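Local atomic coordinates of folylpolyglutamate synthase (FolC) (PDB entry 6K8C), a protein that probably adds glutamate to dihydropteroate and to tetrahydrofolates in ATP-dependent steps of folate biosynthesis. Residues A[122-130]-A[149-157]. Residues are numbered along the deposited sequence; the frame is centred on the assembly and turned at random.
Sequences FEYATLLAV and FDSTNALKK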
ATOM      1  N   PHE A 122      -1.057  -5.420 -14.089  1.00 24.42           N
ATOM      2  CA  PHE A 122      -1.928  -5.060 -12.975  1.00 27.82           C
ATOM      3  C   PHE A 122      -3.367  -5.491 -13.222  1.00 28.70           C
ATOM      4  O   PHE A 122      -4.070  -5.857 -12.275  1.00 23.00           O
ATOM      5  CB  PHE A 122      -1.865  -3.556 -12.709  1.00 26.68           C
ATOM      6  CG  PHE A 122      -2.685  -3.121 -11.518  1.00 30.23           C
ATOM      7  CD1 PHE A 122      -2.285  -3.449 -10.233  1.00 33.10           C
ATOM      8  CD2 PHE A 122      -3.866  -2.413 -11.687  1.00 29.00           C
ATOM      9  CE1 PHE A 122      -3.040  -3.062  -9.131  1.00 38.48           C
ATOM     10  CE2 PHE A 122      -4.624  -2.025 -10.593  1.00 40.35           C
ATOM     11  CZ  PHE A 122      -4.212  -2.350  -9.315  1.00 31.66           C
ATOM     12  N   GLU A 123      -3.820  -5.465 -14.481  1.00 29.15           N
ATOM     13  CA  GLU A 123      -5.163  -5.950 -14.789  1.00 28.87           C
ATOM     14  C   GLU A 123      -5.306  -7.432 -14.464  1.00 28.16           C
ATOM     15  O   GLU A 123      -6.355  -7.868 -13.972  1.00 25.96           O
ATOM     16  CB  GLU A 123      -5.500  -5.671 -16.260  1.00 24.28           C
ATOM     17  CG  GLU A 123      -5.736  -4.178 -16.533  1.00 27.48           C
ATOM     18  CD  GLU A 123      -5.739  -3.830 -18.006  1.00 34.29           C
ATOM     19  OE1 GLU A 123      -5.477  -4.720 -18.845  1.00 35.52           O
ATOM     20  OE2 GLU A 123      -6.012  -2.657 -18.326  1.00 34.84           O
ATOM     21  N   TYR A 124      -4.259  -8.225 -14.719  1.00 27.95           N
ATOM     22  CA  TYR A 124      -4.316  -9.645 -14.378  1.00 30.42           C
ATOM     23  C   TYR A 124      -4.320  -9.856 -12.867  1.00 32.88           C
ATOM     24  O   TYR A 124      -5.028 -10.737 -12.360  1.00 25.62           O
ATOM     25  CB  TYR A 124      -3.145 -10.394 -15.011  1.00 24.45           C
ATOM     26  CG  TYR A 124      -3.346 -11.889 -15.022  1.00 28.85           C
ATOM     27  CD1 TYR A 124      -4.414 -12.458 -15.710  1.00 32.38           C
ATOM     28  CD2 TYR A 124      -2.487 -12.731 -14.331  1.00 25.05           C
ATOM     29  CE1 TYR A 124      -4.610 -13.825 -15.718  1.00 33.10           C
ATOM     30  CE2 TYR A 124      -2.675 -14.098 -14.337  1.00 29.93           C
ATOM     31  CZ  TYR A 124      -3.738 -14.637 -15.030  1.00 33.97           C
ATOM     32  OH  TYR A 124      -3.927 -15.994 -15.031  1.00 30.39           O
ATOM     33  N   ALA A 125      -3.520  -9.072 -12.135  1.00 27.90           N
ATOM     34  CA  ALA A 125      -3.558  -9.134 -10.675  1.00 26.50           C
ATOM     35  C   ALA A 125      -4.960  -8.847 -10.153  1.00 23.91           C
ATOM     36  O   ALA A 125      -5.425  -9.496  -9.207  1.00 24.73           O
ATOM     37  CB  ALA A 125      -2.551  -8.144 -10.080  1.00 25.77           C
ATOM     38  N   THR A 126      -5.652  -7.885 -10.772  1.00 25.40           N
ATOM     39  CA  THR A 126      -7.018  -7.561 -10.368  1.00 24.95           C
ATOM     40  C   THR A 126      -7.950  -8.755 -10.554  1.00 29.76           C
ATOM     41  O   THR A 126      -8.747  -9.073  -9.666  1.00 25.62           O
ATOM     42  CB  THR A 126      -7.522  -6.346 -11.158  1.00 28.41           C
ATOM     43  OG1 THR A 126      -6.671  -5.221 -10.902  1.00 31.75           O
ATOM     44  CG2 THR A 126      -8.950  -5.985 -10.757  1.00 26.80           C
ATOM     45  N   LEU A 127      -7.869  -9.429 -11.707  1.00 29.13           N
ATOM     46  CA  LEU A 127      -8.706 -10.606 -11.921  1.00 27.25           C
ATOM     47  C   LEU A 127      -8.365 -11.712 -10.935  1.00 25.00           C
ATOM     48  O   LEU A 127      -9.258 -12.417 -10.452  1.00 28.82           O
ATOM     49  CB  LEU A 127      -8.564 -11.125 -13.358  1.00 26.51           C
ATOM     50  CG  LEU A 127      -9.084 -10.239 -14.492  1.00 30.76           C
ATOM     51  CD1 LEU A 127      -8.999 -11.005 -15.816  1.00 34.07           C
ATOM     52  CD2 LEU A 127     -10.510  -9.767 -14.234  1.00 28.96           C
ATOM     53  N   LEU A 128      -7.075 -11.890 -10.634  1.00 22.89           N
ATOM     54  CA  LEU A 128      -6.686 -12.880  -9.640  1.00 24.78           C
ATOM     55  C   LEU A 128      -7.309 -12.565  -8.283  1.00 26.70           C
ATOM     56  O   LEU A 128      -7.765 -13.471  -7.573  1.00 28.07           O
ATOM     57  CB  LEU A 128      -5.161 -12.947  -9.531  1.00 24.98           C
ATOM     58  CG  LEU A 128      -4.401 -13.644 -10.662  1.00 25.10           C
ATOM     59  CD1 LEU A 128      -2.907 -13.411 -10.507  1.00 28.15           C
ATOM     60  CD2 LEU A 128      -4.725 -15.131 -10.694  1.00 27.57           C
ATOM     61  N   ALA A 129      -7.345 -11.284  -7.908  1.00 25.65           N
ATOM     62  CA  ALA A 129      -7.972 -10.903  -6.646  1.00 24.49           C
ATOM     63  C   ALA A 129      -9.453 -11.265  -6.636  1.00 27.06           C
ATOM     64  O   ALA A 129      -9.961 -11.805  -5.646  1.00 26.08           O
ATOM     65  CB  ALA A 129      -7.779  -9.404  -6.391  1.00 24.21           C
ATOM     66  N   VAL A 130     -10.163 -10.974  -7.729  1.00 24.09           N
ATOM     67  CA  VAL A 130     -11.587 -11.295  -7.792  1.00 23.89           C
ATOM     68  C   VAL A 130     -11.798 -12.801  -7.732  1.00 32.06           C
ATOM     69  O   VAL A 130     -12.726 -13.284  -7.072  1.00 31.00           O
ATOM     70  CB  VAL A 130     -12.222 -10.689  -9.055  1.00 30.70           C
ATOM     71  CG1 VAL A 130     -13.720 -11.028  -9.118  1.00 34.58           C
ATOM     72  CG2 VAL A 130     -11.997  -9.191  -9.096  1.00 32.95           C
ATOM     73  N   PHE A 149      -9.220   5.768 -14.818  1.00 53.37           N
ATOM     74  CA  PHE A 149      -9.324   4.581 -15.655  1.00 64.74           C
ATOM     75  C   PHE A 149      -8.615   3.379 -15.043  1.00 61.33           C
ATOM     76  O   PHE A 149      -8.285   2.430 -15.762  1.00 54.25           O
ATOM     77  CB  PHE A 149      -8.765   4.867 -17.049  1.00 67.87           C
ATOM     78  CG  PHE A 149      -9.366   6.078 -17.705  1.00 68.43           C
ATOM     79  CD1 PHE A 149     -10.712   6.107 -18.036  1.00 69.94           C
ATOM     80  CD2 PHE A 149      -8.585   7.185 -17.995  1.00 75.63           C
ATOM     81  CE1 PHE A 149     -11.269   7.218 -18.643  1.00 82.50           C
ATOM     82  CE2 PHE A 149      -9.135   8.302 -18.601  1.00 81.49           C
ATOM     83  CZ  PHE A 149     -10.480   8.318 -18.924  1.00 78.36           C
ATOM     84  N   ASP A 150      -8.370   3.405 -13.735  1.00 42.36           N
ATOM     85  CA  ASP A 150      -7.737   2.274 -13.074  1.00 38.38           C
ATOM     86  C   ASP A 150      -8.598   1.028 -13.233  1.00 45.41           C
ATOM     87  O   ASP A 150      -9.826   1.103 -13.327  1.00 38.99           O
ATOM     88  CB  ASP A 150      -7.519   2.580 -11.591  1.00 38.43           C
ATOM     89  CG  ASP A 150      -6.563   1.608 -10.932  1.00 47.25           C
ATOM     90  OD1 ASP A 150      -5.345   1.709 -11.195  1.00 40.44           O
ATOM     91  OD2 ASP A 150      -7.027   0.745 -10.151  1.00 34.85           O
ATOM     92  N   SER A 151      -7.936  -0.131 -13.275  1.00 40.30           N
ATOM     93  CA  SER A 151      -8.662  -1.379 -13.474  1.00 39.70           C
ATOM     94  C   SER A 151      -9.645  -1.648 -12.340  1.00 43.92           C
ATOM     95  O   SER A 151     -10.728  -2.192 -12.581  1.00 36.08           O
ATOM     96  CB  SER A 151      -7.681  -2.542 -13.622  1.00 36.23           C
ATOM     97  OG  SER A 151      -7.068  -2.859 -12.388  1.00 36.22           O
ATOM     98  N   THR A 152      -9.300  -1.263 -11.104  1.00 35.81           N
ATOM     99  CA  THR A 152     -10.206  -1.510  -9.986  1.00 40.48           C
ATOM    100  C   THR A 152     -11.489  -0.697 -10.096  1.00 31.95           C
ATOM    101  O   THR A 152     -12.470  -1.018  -9.417  1.00 39.63           O
ATOM    102  CB  THR A 152      -9.519  -1.213  -8.651  1.00 34.95           C
ATOM    103  OG1 THR A 152      -9.067   0.149  -8.633  1.00 30.51           O
ATOM    104  CG2 THR A 152      -8.341  -2.143  -8.438  1.00 33.57           C
ATOM    105  N   ASN A 153     -11.507   0.334 -10.943  1.00 32.24           N
ATOM    106  CA  ASN A 153     -12.717   1.125 -11.150  1.00 42.16           C
ATOM    107  C   ASN A 153     -13.835   0.341 -11.822  1.00 44.43           C
ATOM    108  O   ASN A 153     -14.994   0.768 -11.758  1.00 37.85           O
ATOM    109  CB  ASN A 153     -12.402   2.359 -11.997  1.00 43.00           C
ATOM    110  CG  ASN A 153     -12.018   3.548 -11.158  1.00 56.85           C
ATOM    111  OD1 ASN A 153     -12.662   3.835 -10.150  1.00 60.92           O
ATOM    112  ND2 ASN A 153     -10.960   4.247 -11.563  1.00 48.47           N
ATOM    113  N   ALA A 154     -13.522  -0.780 -12.474  1.00 37.67           N
ATOM    114  CA  ALA A 154     -14.525  -1.513 -13.236  1.00 38.69           C
ATOM    115  C   ALA A 154     -15.446  -2.346 -12.356  1.00 40.72           C
ATOM    116  O   ALA A 154     -16.524  -2.740 -12.811  1.00 34.70           O
ATOM    117  CB  ALA A 154     -13.846  -2.419 -14.268  1.00 37.81           C
ATOM    118  N   LEU A 155     -15.050  -2.627 -11.122  1.00 36.93           N
ATOM    119  CA  LEU A 155     -15.878  -3.423 -10.230  1.00 40.29           C
ATOM    120  C   LEU A 155     -16.930  -2.540  -9.570  1.00 33.56           C
ATOM    121  O   LEU A 155     -16.672  -1.378  -9.244  1.00 32.87           O
ATOM    122  CB  LEU A 155     -15.009  -4.107  -9.172  1.00 34.73           C
ATOM    123  CG  LEU A 155     -14.247  -5.371  -9.577  1.00 46.09           C
ATOM    124  CD1 LEU A 155     -13.077  -5.043 -10.490  1.00 38.86           C
ATOM    125  CD2 LEU A 155     -13.758  -6.097  -8.338  1.00 46.99           C
ATOM    126  N   LYS A 156     -18.132  -3.081  -9.400  1.00 41.76           N
ATOM    127  CA  LYS A 156     -19.161  -2.340  -8.685  1.00 41.35           C
ATOM    128  C   LYS A 156     -18.744  -2.185  -7.228  1.00 37.75           C
ATOM    129  O   LYS A 156     -18.210  -3.113  -6.615  1.00 46.21           O
ATOM    130  CB  LYS A 156     -20.514  -3.045  -8.789  1.00 56.58           C
ATOM    131  CG  LYS A 156     -21.292  -2.694 -10.053  1.00 67.63           C
ATOM    132  CD  LYS A 156     -22.554  -3.534 -10.189  1.00 76.71           C
ATOM    133  CE  LYS A 156     -23.017  -3.605 -11.638  1.00 81.19           C
ATOM    134  NZ  LYS A 156     -24.172  -4.532 -11.804  1.00 79.94           N
ATOM    135  N   LYS A 157     -18.970  -1.001  -6.679  1.00 34.94           N
ATOM    136  CA  LYS A 157     -18.450  -0.657  -5.367  1.00 34.15           C
ATOM    137  C   LYS A 157     -19.589  -0.413  -4.390  1.00 34.01           C
ATOM    138  O   LYS A 157     -20.585   0.236  -4.723  1.00 41.08           O
ATOM    139  CB  LYS A 157     -17.543   0.575  -5.439  1.00 49.65           C
ATOM    140  CG  LYS A 157     -18.160   1.773  -6.128  1.00 50.37           C
ATOM    141  CD  LYS A 157     -17.228   2.969  -6.065  1.00 45.22           C
ATOM    142  CE  LYS A 157     -15.964   2.718  -6.869  1.00 55.48           C
ATOM    143  NZ  LYS A 157     -16.059   3.302  -8.232  1.00 52.91           N
TER
HETATM  144  O   HOH W   1      -7.004  -0.742 -16.397  1.00 52.94           O
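Two hydroxyls, T126 OG1 and S151 OG, make the single direct hydrogen bond between segment 122-130 of helix 121-132 and segment 149-157, at 2.8 Å. T126 OG1 also lies 3.0 Å from F122 O, one turn back. S151 OG sits between its own backbone N and carbonyl carbon (chi1 72°), which directs it at the helix. There S151 OG also touches the F122 ring obliquely, 3.1 Å from F122 CE2. F122 points CG anti to its backbone N and reaches across to D150. The D150 carboxylate meets the ring edge, with D150 OD2 3.7 Å from F122 CE2 and the two planes 50° apart.

D150 OD2 closes an Asx turn by accepting from T152 N, 45° out of the carboxylate plane. Through its anti lone pair, D150 OD2 also accepts from T152 OG1 at 2.6 Å. The turn leads into the short 3-10 segment 151-154 in the loop between strands 138-142 and 159-162 of the Mur ligase middle domain. G144 N and G146 N bind the same carboxylate, and H51 NE2 is hydrogen-bonded to T152 OG1.

Further along, the contact is apolar. V130 CG2 packs 3.6 Å from L155 CD2. Y35 of helix 28-41 touches L155 too. Near the start of the helix, E123 CG lies 3.9 Å from S151 CB, while the E123 carboxylate accepts from S120 N and forms a salt bridge with R30.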